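Local structure of V-type ATPase 116 kDa subunit (Meiothermus ruber, 3RRK) at residues 18-23 and 278-283; 28-33 and 39-44; 69-74 and 103-108. The protein probably forms a static part of a rotary proton-transporting V-type ATPase, this chain being the cytoplasmic N-terminal domain of subunit I. All blocks are in the same frame, centred on the assembly; numbering follows the deposited sequence.

Interactions 1 and 2 belong to the same four-stranded sheet and pack its two faces. Interaction 1 is buried and sets the end of the long helix 224-281 against the inner strand 15-21. Interaction 2 is partly buried and joins helix 26-36 to the outermost strand 41-44. The two also touch each other, on both faces: Val19 CG1 meets Leu29 CD1 at 3.9 Å under helix 26-36, and Ile18 CG2 meets Leu44 CD1 at 4.0 Å on the face that carries Met280. Both are purely apolar. Interaction 3, about 32 Å from interaction 1 between centres, is partly buried among the long helices. There two glutamines lay their amides against alanine methyls, with no hydrogen bond between the segments.

Interaction 1. Residues 18-23 and 278-283; sequences IVAGPK and ADMAAG
Met280 keeps CG anti to its backbone N (chi1 177°) and stays extended through chi2. It then bends at chi3 (-60°), which turns the methyl CE toward Ala20. Ile18 answers with its CG2 branch, which is anti to the backbone N and stands beside the carbonyl carbon. The contact sets the C-terminal end of helix 224-281 against one face of the four-stranded antiparallel sheet, whose strand order resembles a ferredoxin-like fold. Strand 15-21 is an inner strand here, paired with 287-293 and 310-313.

Ile18 CG2 lies 3.6 Å from Met280 SD. Two residues on, Ala20 CB lies 4.0 Å from Met280 CE. The two side chains point to the helix, while Val19 between them points away. The sulfur and the methyl of one methionine thus serve two successive residues of the same face. All of the touching residues are buried, and no hydrogen bond crosses the contact.

Just beyond Met280 the helix stops in a Schellman motif. Gly283 has positive phi and is its C' residue. Lys284 N bonds back to Asp279 O, and Gly283 N reaches Met280 O at 3.0 Å.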
ATOM      1  N   ILE A  18     -16.452  35.100   5.922  1.00 86.54           N
ATOM      2  CA  ILE A  18     -15.442  35.107   6.955  1.00 82.40           C
ATOM      3  C   ILE A  18     -14.171  34.578   6.334  1.00 82.01           C
ATOM      4  O   ILE A  18     -14.169  33.524   5.714  1.00 86.17           O
ATOM      5  CB  ILE A  18     -15.859  34.252   8.154  1.00 84.24           C
ATOM      6  CG1 ILE A  18     -17.243  34.671   8.637  1.00 85.17           C
ATOM      7  CG2 ILE A  18     -14.863  34.398   9.284  1.00 80.52           C
ATOM      8  CD1 ILE A  18     -18.139  33.502   8.947  1.00 93.86           C
ATOM      9  N   VAL A  19     -13.093  35.334   6.482  1.00 77.57           N
ATOM     10  CA  VAL A  19     -11.850  35.001   5.831  1.00 80.75           C
ATOM     11  C   VAL A  19     -10.709  35.092   6.820  1.00 80.33           C
ATOM     12  O   VAL A  19     -10.687  35.982   7.663  1.00 77.30           O
ATOM     13  CB  VAL A  19     -11.560  35.972   4.692  1.00 89.71           C
ATOM     14  CG1 VAL A  19     -10.350  35.498   3.897  1.00 97.34           C
ATOM     15  CG2 VAL A  19     -12.773  36.108   3.800  1.00 93.51           C
ATOM     16  N   ALA A  20      -9.758  34.173   6.715  1.00 76.74           N
ATOM     17  CA  ALA A  20      -8.578  34.223   7.554  1.00 76.69           C
ATOM     18  C   ALA A  20      -7.328  33.943   6.720  1.00 88.04           C
ATOM     19  O   ALA A  20      -7.404  33.303   5.671  1.00 92.96           O
ATOM     20  CB  ALA A  20      -8.702  33.244   8.718  1.00 72.30           C
ATOM     21  N   GLY A  21      -6.185  34.442   7.177  1.00 83.97           N
ATOM     22  CA  GLY A  21      -4.934  34.204   6.493  1.00 90.26           C
ATOM     23  C   GLY A  21      -3.759  34.524   7.386  1.00 97.20           C
ATOM     24  O   GLY A  21      -3.906  34.681   8.599  1.00 96.07           O
ATOM     25  N   PRO A  22      -2.571  34.608   6.789  1.00103.48           N
ATOM     26  CA  PRO A  22      -1.409  35.083   7.544  1.00106.40           C
ATOM     27  C   PRO A  22      -1.582  36.561   7.837  1.00102.35           C
ATOM     28  O   PRO A  22      -2.328  37.227   7.122  1.00102.19           O
ATOM     29  CB  PRO A  22      -0.245  34.869   6.570  1.00113.14           C
ATOM     30  CG  PRO A  22      -0.884  34.849   5.204  1.00114.83           C
ATOM     31  CD  PRO A  22      -2.250  34.265   5.392  1.00108.54           C
ATOM     32  N   LYS A  23      -0.925  37.065   8.874  1.00103.14           N
ATOM     33  CA  LYS A  23      -0.958  38.498   9.145  1.00103.82           C
ATOM     34  C   LYS A  23      -0.291  39.284   8.027  1.00 93.88           C
ATOM     35  O   LYS A  23      -0.689  40.407   7.743  1.00 93.38           O
ATOM     36  CB  LYS A  23      -0.314  38.835  10.491  1.00108.43           C
ATOM     37  CG  LYS A  23      -1.180  38.471  11.677  1.00113.95           C
ATOM     38  CD  LYS A  23      -0.983  39.439  12.828  1.00117.68           C
ATOM     39  CE  LYS A  23      -2.063  39.239  13.884  1.00122.55           C
ATOM     40  NZ  LYS A  23      -1.947  40.224  14.995  1.00123.75           N
ATOM     41  N   ALA A 278     -12.682  24.683  10.842  1.00 64.65           N
ATOM     42  CA  ALA A 278     -12.202  24.233  12.150  1.00 58.01           C
ATOM     43  C   ALA A 278     -10.920  24.942  12.565  1.00 60.52           C
ATOM     44  O   ALA A 278     -10.774  25.348  13.723  1.00 59.33           O
ATOM     45  CB  ALA A 278     -12.006  22.719  12.167  1.00 53.05           C
ATOM     46  N   ASP A 279      -9.995  25.082  11.618  1.00 56.73           N
ATOM     47  CA  ASP A 279      -8.719  25.740  11.879  1.00 63.54           C
ATOM     48  C   ASP A 279      -8.930  27.220  12.166  1.00 68.44           C
ATOM     49  O   ASP A 279      -8.391  27.766  13.118  1.00 65.51           O
ATOM     50  CB  ASP A 279      -7.782  25.582  10.686  1.00 72.55           C
ATOM     51  CG  ASP A 279      -7.450  24.136  10.390  1.00 81.36           C
ATOM     52  OD1 ASP A 279      -7.741  23.260  11.240  1.00 82.07           O
ATOM     53  OD2 ASP A 279      -6.886  23.883   9.302  1.00 83.76           O
ATOM     54  N   MET A 280      -9.723  27.860  11.323  1.00 74.09           N
ATOM     55  CA  MET A 280     -10.129  29.231  11.551  1.00 71.88           C
ATOM     56  C   MET A 280     -10.660  29.414  12.966  1.00 69.05           C
ATOM     57  O   MET A 280     -10.160  30.243  13.709  1.00 79.00           O
ATOM     58  CB  MET A 280     -11.192  29.618  10.536  1.00 74.85           C
ATOM     59  CG  MET A 280     -11.745  31.004  10.711  1.00 73.53           C
ATOM     60  SD  MET A 280     -12.964  31.297   9.430  1.00114.87           S
ATOM     61  CE  MET A 280     -11.940  31.096   7.989  1.00 61.48           C
ATOM     62  N   ALA A 281     -11.666  28.633  13.338  1.00 72.75           N
ATOM     63  CA  ALA A 281     -12.254  28.711  14.676  1.00 70.50           C
ATOM     64  C   ALA A 281     -11.246  28.401  15.775  1.00 73.81           C
ATOM     65  O   ALA A 281     -11.450  28.768  16.930  1.00 78.16           O
ATOM     66  CB  ALA A 281     -13.466  27.777  14.790  1.00 62.31           C
ATOM     67  N   ALA A 282     -10.162  27.720  15.417  1.00 75.89           N
ATOM     68  CA  ALA A 282      -9.133  27.342  16.385  1.00 72.17           C
ATOM     69  C   ALA A 282      -8.072  28.432  16.521  1.00 80.14           C
ATOM     70  O   ALA A 282      -7.002  28.202  17.082  1.00 85.19           O
ATOM     71  CB  ALA A 282      -8.491  26.012  15.984  1.00 63.13           C
ATOM     72  N   GLY A 283      -8.378  29.619  16.004  1.00 86.51           N
ATOM     73  CA  GLY A 283      -7.447  30.730  16.010  1.00 86.63           C
ATOM     74  C   GLY A 283      -6.124  30.392  15.351  1.00 90.96           C
ATOM     75  O   GLY A 283      -5.079  30.934  15.717  1.00 99.73           O
TER

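Interaction 2. Residues 28-33 and 39-44; sequences ELLAEL and VHIDPL
Leu30, Leu33 and Ile41 meet with no flat group among them; the faces involved are those of the sheet. Helix 26-36 covers one face near the edge strand 41-44. The arrangement is a split beta-alpha-beta unit. Strand 15-21 leads into helix 26-36, the helix leads into strand 41-44, and strand 287-293 lies between the two strands. With strand 310-313 on the far side, the order matches that of a ferredoxin-like sheet.

Ile41 carries the strand side of the contact. Its CB points to the helix, and both of its branches are used. CG1 is anti to the carbonyl carbon (chi1 -64°) and the chain runs on extended to CD1. Both methyls reach Leu30, and CD1 reaches Leu33 as well.

Leu30 comes from the exposed flank of the helix. Its CB does not point at the strand, but the end of the side chain swings nearer. CD1 then meets Ile41 CG2 at 3.3 Å and Ile41 CD1 at 4.1 Å. One leucine methyl thus bridges the two branches of the isoleucine.

Leu33 sits one turn later and is buried. It touches Ile41 with its CB, since the isobutyl end is turned away from Ile41 toward Val19 of the inner strand. Both leucines also pack on Leu289 of strand 287-293. The helix therefore rests on the edge strand and its neighbour together. No hydrogen bond crosses between helix and strand. On the Leu33 side, the contact closes with Ile41 CD1 at 4.0 Å from Leu33 CB.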
ATOM      1  N   GLU A  28      -3.354  43.109   1.842  1.00 81.96           N
ATOM      2  CA  GLU A  28      -3.615  42.664   0.478  1.00 92.65           C
ATOM      3  C   GLU A  28      -4.922  41.881   0.449  1.00 95.83           C
ATOM      4  O   GLU A  28      -5.631  41.853  -0.560  1.00 95.71           O
ATOM      5  CB  GLU A  28      -2.465  41.786  -0.024  1.00105.59           C
ATOM      6  CG  GLU A  28      -1.092  42.451   0.028  1.00121.33           C
ATOM      7  CD  GLU A  28      -0.566  42.659   1.447  1.00130.18           C
ATOM      8  OE1 GLU A  28      -0.909  41.852   2.339  1.00130.07           O
ATOM      9  OE2 GLU A  28       0.195  43.634   1.665  1.00134.09           O
ATOM     10  N   LEU A  29      -5.224  41.242   1.576  1.00 94.16           N
ATOM     11  CA  LEU A  29      -6.473  40.521   1.760  1.00 90.10           C
ATOM     12  C   LEU A  29      -7.627  41.508   1.783  1.00 84.28           C
ATOM     13  O   LEU A  29      -8.532  41.443   0.941  1.00 80.35           O
ATOM     14  CB  LEU A  29      -6.427  39.743   3.072  1.00 92.03           C
ATOM     15  CG  LEU A  29      -7.535  38.736   3.371  1.00 86.51           C
ATOM     16  CD1 LEU A  29      -7.867  37.945   2.113  1.00 85.51           C
ATOM     17  CD2 LEU A  29      -7.129  37.819   4.537  1.00 78.76           C
ATOM     18  N   LEU A  30      -7.579  42.423   2.754  1.00 80.86           N
ATOM     19  CA  LEU A  30      -8.526  43.539   2.836  1.00 81.57           C
ATOM     20  C   LEU A  30      -8.766  44.202   1.477  1.00 82.82           C
ATOM     21  O   LEU A  30      -9.908  44.383   1.051  1.00 78.01           O
ATOM     22  CB  LEU A  30      -8.045  44.592   3.844  1.00 74.40           C
ATOM     23  CG  LEU A  30      -8.918  45.850   3.923  1.00 75.01           C
ATOM     24  CD1 LEU A  30     -10.278  45.488   4.442  1.00 77.52           C
ATOM     25  CD2 LEU A  30      -8.307  46.940   4.798  1.00 74.76           C
ATOM     26  N   ALA A  31      -7.678  44.564   0.806  1.00 88.10           N
ATOM     27  CA  ALA A  31      -7.752  45.225  -0.491  1.00 88.68           C
ATOM     28  C   ALA A  31      -8.549  44.398  -1.493  1.00 97.25           C
ATOM     29  O   ALA A  31      -9.479  44.895  -2.134  1.00 98.26           O
ATOM     30  CB  ALA A  31      -6.355  45.482  -1.020  1.00 81.30           C
ATOM     31  N   GLU A  32      -8.176  43.127  -1.609  1.00 99.69           N
ATOM     32  CA  GLU A  32      -8.757  42.242  -2.602  1.00102.75           C
ATOM     33  C   GLU A  32     -10.246  41.998  -2.350  1.00 92.95           C
ATOM     34  O   GLU A  32     -11.039  41.912  -3.289  1.00 94.14           O
ATOM     35  CB  GLU A  32      -7.979  40.925  -2.635  1.00113.87           C
ATOM     36  CG  GLU A  32      -8.163  40.114  -3.913  1.00123.91           C
ATOM     37  CD  GLU A  32      -7.670  40.829  -5.168  1.00133.61           C
ATOM     38  OE1 GLU A  32      -7.174  41.974  -5.066  1.00134.94           O
ATOM     39  OE2 GLU A  32      -7.781  40.236  -6.261  1.00139.02           O
ATOM     40  N   LEU A  33     -10.621  41.891  -1.081  1.00 82.26           N
ATOM     41  CA  LEU A  33     -12.028  41.830  -0.720  1.00 84.95           C
ATOM     42  C   LEU A  33     -12.786  43.096  -1.148  1.00 92.28           C
ATOM     43  O   LEU A  33     -13.840  43.012  -1.788  1.00 91.93           O
ATOM     44  CB  LEU A  33     -12.170  41.617   0.781  1.00 86.16           C
ATOM     45  CG  LEU A  33     -11.462  40.358   1.294  1.00 94.32           C
ATOM     46  CD1 LEU A  33     -11.747  40.143   2.776  1.00 92.09           C
ATOM     47  CD2 LEU A  33     -11.848  39.117   0.484  1.00 88.62           C
ATOM     48  N   VAL A  39     -18.620  44.200   1.267  1.00 89.56           N
ATOM     49  CA  VAL A  39     -19.002  45.423   1.979  1.00 91.60           C
ATOM     50  C   VAL A  39     -19.141  45.208   3.485  1.00 90.58           C
ATOM     51  O   VAL A  39     -19.277  44.077   3.956  1.00 77.03           O
ATOM     52  CB  VAL A  39     -20.319  46.037   1.440  1.00 85.80           C
ATOM     53  CG1 VAL A  39     -20.212  46.315  -0.049  1.00 77.54           C
ATOM     54  CG2 VAL A  39     -21.499  45.113   1.743  1.00 87.16           C
ATOM     55  N   HIS A  40     -19.121  46.312   4.227  1.00 92.11           N
ATOM     56  CA  HIS A  40     -19.122  46.270   5.685  1.00 93.65           C
ATOM     57  C   HIS A  40     -18.015  45.378   6.193  1.00 85.96           C
ATOM     58  O   HIS A  40     -18.217  44.547   7.080  1.00 77.31           O
ATOM     59  CB  HIS A  40     -20.481  45.845   6.217  1.00101.92           C
ATOM     60  CG  HIS A  40     -21.543  46.864   5.977  1.00111.54           C
ATOM     61  ND1 HIS A  40     -22.311  46.884   4.827  1.00115.63           N
ATOM     62  CD2 HIS A  40     -21.933  47.935   6.706  1.00110.37           C
ATOM     63  CE1 HIS A  40     -23.146  47.902   4.879  1.00115.24           C
ATOM     64  NE2 HIS A  40     -22.939  48.559   6.010  1.00113.87           N
ATOM     65  N   ILE A  41     -16.838  45.579   5.611  1.00 80.44           N
ATOM     66  CA  ILE A  41     -15.670  44.780   5.918  1.00 79.29           C
ATOM     67  C   ILE A  41     -15.152  45.135   7.289  1.00 83.23           C
ATOM     68  O   ILE A  41     -14.736  46.266   7.515  1.00 80.96           O
ATOM     69  CB  ILE A  41     -14.540  45.046   4.922  1.00 76.42           C
ATOM     70  CG1 ILE A  41     -14.948  44.619   3.513  1.00 71.12           C
ATOM     71  CG2 ILE A  41     -13.283  44.316   5.344  1.00 75.72           C
ATOM     72  CD1 ILE A  41     -13.833  44.758   2.516  1.00 68.74           C
ATOM     73  N   ASP A  42     -15.172  44.164   8.199  1.00 86.36           N
ATOM     74  CA  ASP A  42     -14.675  44.364   9.553  1.00 85.21           C
ATOM     75  C   ASP A  42     -13.651  43.312   9.926  1.00 90.62           C
ATOM     76  O   ASP A  42     -13.892  42.118   9.750  1.00 96.35           O
ATOM     77  CB  ASP A  42     -15.818  44.338  10.564  1.00 92.53           C
ATOM     78  CG  ASP A  42     -16.410  45.709  10.801  1.00106.50           C
ATOM     79  OD1 ASP A  42     -17.534  45.968  10.320  1.00120.00           O
ATOM     80  OD2 ASP A  42     -15.744  46.531  11.458  1.00103.60           O
ATOM     81  N   PRO A  43     -12.494  43.754  10.439  1.00 92.64           N
ATOM     82  CA  PRO A  43     -11.489  42.813  10.936  1.00 90.14           C
ATOM     83  C   PRO A  43     -12.028  42.089  12.158  1.00 88.59           C
ATOM     84  O   PRO A  43     -12.742  42.699  12.959  1.00 84.87           O
ATOM     85  CB  PRO A  43     -10.329  43.723  11.353  1.00 82.90           C
ATOM     86  CG  PRO A  43     -10.549  44.983  10.611  1.00 90.50           C
ATOM     87  CD  PRO A  43     -12.033  45.146  10.537  1.00 92.60           C
ATOM     88  N   LEU A  44     -11.699  40.806  12.285  1.00 87.61           N
ATOM     89  CA  LEU A  44     -12.046  40.042  13.474  1.00 85.60           C
ATOM     90  C   LEU A  44     -10.796  39.718  14.296  1.00 88.76           C
ATOM     91  O   LEU A  44      -9.681  39.611  13.763  1.00 86.72           O
ATOM     92  CB  LEU A  44     -12.785  38.758  13.100  1.00 83.32           C
ATOM     93  CG  LEU A  44     -14.174  38.847  12.462  1.00 82.63           C
ATOM     94  CD1 LEU A  44     -14.335  37.792  11.384  1.00 70.57           C
ATOM     95  CD2 LEU A  44     -15.275  38.713  13.503  1.00 91.15           C
TER

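Interaction 3. Residues 69-74 and 103-108; sequences VSQAEQ and PVASRA
Gln71 is the first residue of segment 69-74 to meet segment 103-108, and Ala105 receives it. The two CA atoms, Gln71 CA and Ala105 CA, are 6.0 Å apart. Gln71 CB touches Ala105 CB at 4.0 Å, methylene against methyl. The rest of the Gln71 side chain runs on extended alongside helix 94-138 and touches Leu101 and Arg102. Its NE2 passes the same Ala105 methyl at 4.2 Å.

Glu73 turns elsewhere: its OE2 is hydrogen-bonded to Trp264 NE1 of helix 224-281, the third helix packed here.

Gln74 makes the second approach, one turn after Gln71. Its CG is anti to the backbone N (chi1 167°), and a bend at chi2 carries the amide across to the other helix. The amide arrives with its forked end toward Ala105 O. That oxygen is 3.7 Å from Gln74 OE1 and 3.8 Å from Gln74 NE2, too far for a bond. The two arms then part over two alanines. Gln74 OE1 lies 3.8 Å from Ala108 CB, while Gln74 NE2 lies 4.1 Å from Ala105 CB. With the amide removed, as by an alanine in place of Gln74, the methyls of Ala105 and Ala108 would probably lose the group that spans them and a gap is likely to open there.

Ala105 and Ala108 also touch Ser75, and Ala108 reaches Val78, so their small methyls face helix 56-79 at several points. The axes of the two segments approach to 9.3 Å and run 45° apart in N-to-C direction. Val104 packs on Ser256 and Leu260 of helix 224-281. Together the three helices make a bundle of the kind that forms the elongated helical stalk between the two alpha/beta lobes of this domain.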
ATOM      1  N   VAL A  69     -12.341  10.033   1.021  1.00 50.73           N
ATOM      2  CA  VAL A  69     -11.066  10.326   0.369  1.00 56.77           C
ATOM      3  C   VAL A  69     -10.148   9.102   0.389  1.00 54.61           C
ATOM      4  O   VAL A  69      -9.596   8.691  -0.628  1.00 57.23           O
ATOM      5  CB  VAL A  69     -10.334  11.521   1.023  1.00 55.84           C
ATOM      6  CG1 VAL A  69      -8.863  11.521   0.626  1.00 50.18           C
ATOM      7  CG2 VAL A  69     -11.004  12.839   0.657  1.00 57.02           C
ATOM      8  N   SER A  70      -9.982   8.521   1.560  1.00 50.14           N
ATOM      9  CA  SER A  70      -9.073   7.394   1.717  1.00 47.80           C
ATOM     10  C   SER A  70      -9.509   6.137   0.939  1.00 52.43           C
ATOM     11  O   SER A  70      -8.686   5.459   0.347  1.00 56.17           O
ATOM     12  CB  SER A  70      -8.891   7.103   3.201  1.00 51.00           C
ATOM     13  OG  SER A  70      -8.706   5.724   3.421  1.00 72.02           O
ATOM     14  N   GLN A  71     -10.802   5.839   0.918  1.00 45.42           N
ATOM     15  CA  GLN A  71     -11.290   4.667   0.184  1.00 47.80           C
ATOM     16  C   GLN A  71     -11.210   4.809  -1.330  1.00 53.66           C
ATOM     17  O   GLN A  71     -10.975   3.830  -2.041  1.00 52.91           O
ATOM     18  CB  GLN A  71     -12.732   4.347   0.563  1.00 48.84           C
ATOM     19  CG  GLN A  71     -12.925   3.731   1.920  1.00 51.77           C
ATOM     20  CD  GLN A  71     -14.361   3.884   2.415  1.00 73.00           C
ATOM     21  OE1 GLN A  71     -14.587   4.111   3.602  1.00 90.48           O
ATOM     22  NE2 GLN A  71     -15.334   3.769   1.508  1.00 69.44           N
ATOM     23  N   ALA A  72     -11.448   6.016  -1.830  1.00 53.15           N
ATOM     24  CA  ALA A  72     -11.307   6.254  -3.257  1.00 50.25           C
ATOM     25  C   ALA A  72      -9.830   6.157  -3.666  1.00 51.25           C
ATOM     26  O   ALA A  72      -9.510   5.516  -4.664  1.00 43.32           O
ATOM     27  CB  ALA A  72     -11.904   7.596  -3.648  1.00 47.36           C
ATOM     28  N   GLU A  73      -8.933   6.777  -2.898  1.00 50.43           N
ATOM     29  CA  GLU A  73      -7.503   6.641  -3.185  1.00 58.12           C
ATOM     30  C   GLU A  73      -7.112   5.174  -3.235  1.00 55.78           C
ATOM     31  O   GLU A  73      -6.543   4.702  -4.211  1.00 65.99           O
ATOM     32  CB  GLU A  73      -6.641   7.379  -2.162  1.00 59.21           C
ATOM     33  CG  GLU A  73      -6.518   8.875  -2.466  1.00 78.21           C
ATOM     34  CD  GLU A  73      -5.751   9.671  -1.397  1.00 83.00           C
ATOM     35  OE1 GLU A  73      -5.408   9.102  -0.326  1.00 83.65           O
ATOM     36  OE2 GLU A  73      -5.499  10.877  -1.637  1.00 72.19           O
ATOM     37  N   GLN A  74      -7.432   4.446  -2.181  1.00 50.11           N
ATOM     38  CA  GLN A  74      -7.096   3.039  -2.132  1.00 54.94           C
ATOM     39  C   GLN A  74      -7.632   2.318  -3.377  1.00 51.03           C
ATOM     40  O   GLN A  74      -6.908   1.547  -3.997  1.00 53.53           O
ATOM     41  CB  GLN A  74      -7.576   2.416  -0.812  1.00 66.76           C
ATOM     42  CG  GLN A  74      -7.556   0.888  -0.759  1.00 84.63           C
ATOM     43  CD  GLN A  74      -8.915   0.264  -1.097  1.00 93.92           C
ATOM     44  OE1 GLN A  74      -9.036  -0.511  -2.046  1.00 97.90           O
ATOM     45  NE2 GLN A  74      -9.939   0.606  -0.314  1.00 92.72           N
ATOM     46  N   PRO A 103     -19.185  -0.713  -1.987  1.00 43.96           N
ATOM     47  CA  PRO A 103     -19.050  -1.969  -2.718  1.00 48.80           C
ATOM     48  C   PRO A 103     -17.788  -1.970  -3.568  1.00 52.25           C
ATOM     49  O   PRO A 103     -17.084  -2.980  -3.640  1.00 58.57           O
ATOM     50  CB  PRO A 103     -20.280  -1.970  -3.632  1.00 50.25           C
ATOM     51  CG  PRO A 103     -21.223  -0.997  -3.019  1.00 49.20           C
ATOM     52  CD  PRO A 103     -20.365   0.050  -2.420  1.00 48.75           C
ATOM     53  N   VAL A 104     -17.533  -0.845  -4.226  1.00 43.76           N
ATOM     54  CA  VAL A 104     -16.373  -0.685  -5.077  1.00 42.93           C
ATOM     55  C   VAL A 104     -15.062  -0.763  -4.293  1.00 41.82           C
ATOM     56  O   VAL A 104     -14.117  -1.418  -4.710  1.00 45.58           O
ATOM     57  CB  VAL A 104     -16.434   0.671  -5.816  1.00 45.43           C
ATOM     58  CG1 VAL A 104     -15.123   0.947  -6.537  1.00 45.07           C
ATOM     59  CG2 VAL A 104     -17.609   0.683  -6.779  1.00 38.38           C
ATOM     60  N   ALA A 105     -15.003  -0.082  -3.161  1.00 32.90           N
ATOM     61  CA  ALA A 105     -13.811  -0.116  -2.329  1.00 40.12           C
ATOM     62  C   ALA A 105     -13.530  -1.522  -1.755  1.00 46.61           C
ATOM     63  O   ALA A 105     -12.378  -1.956  -1.673  1.00 47.30           O
ATOM     64  CB  ALA A 105     -13.922   0.911  -1.219  1.00 26.28           C
ATOM     65  N   SER A 106     -14.585  -2.229  -1.358  1.00 47.44           N
ATOM     66  CA  SER A 106     -14.434  -3.593  -0.871  1.00 50.79           C
ATOM     67  C   SER A 106     -13.927  -4.535  -1.965  1.00 46.71           C
ATOM     68  O   SER A 106     -13.044  -5.354  -1.734  1.00 51.51           O
ATOM     69  CB  SER A 106     -15.746  -4.103  -0.297  1.00 56.42           C
ATOM     70  OG  SER A 106     -15.942  -3.557   0.987  1.00 65.94           O
ATOM     71  N   ARG A 107     -14.481  -4.417  -3.158  1.00 45.50           N
ATOM     72  CA  ARG A 107     -14.030  -5.259  -4.247  1.00 53.65           C
ATOM     73  C   ARG A 107     -12.603  -4.938  -4.610  1.00 53.27           C
ATOM     74  O   ARG A 107     -11.815  -5.831  -4.877  1.00 55.94           O
ATOM     75  CB  ARG A 107     -14.926  -5.123  -5.469  1.00 63.22           C
ATOM     76  CG  ARG A 107     -16.042  -6.151  -5.526  1.00 73.53           C
ATOM     77  CD  ARG A 107     -17.091  -5.743  -6.548  1.00 77.06           C
ATOM     78  NE  ARG A 107     -16.604  -5.821  -7.926  1.00 83.30           N
ATOM     79  CZ  ARG A 107     -16.949  -4.970  -8.895  1.00 87.89           C
ATOM     80  NH1 ARG A 107     -17.767  -3.945  -8.635  1.00 78.36           N
ATOM     81  NH2 ARG A 107     -16.467  -5.132 -10.126  1.00 90.29           N
ATOM     82  N   ALA A 108     -12.252  -3.662  -4.609  1.00 57.37           N
ATOM     83  CA  ALA A 108     -10.911  -3.307  -5.025  1.00 58.05           C
ATOM     84  C   ALA A 108      -9.957  -3.828  -3.968  1.00 50.85           C
ATOM     85  O   ALA A 108      -8.880  -4.339  -4.278  1.00 56.45           O
ATOM     86  CB  ALA A 108     -10.757  -1.788  -5.231  1.00 56.40           C
TER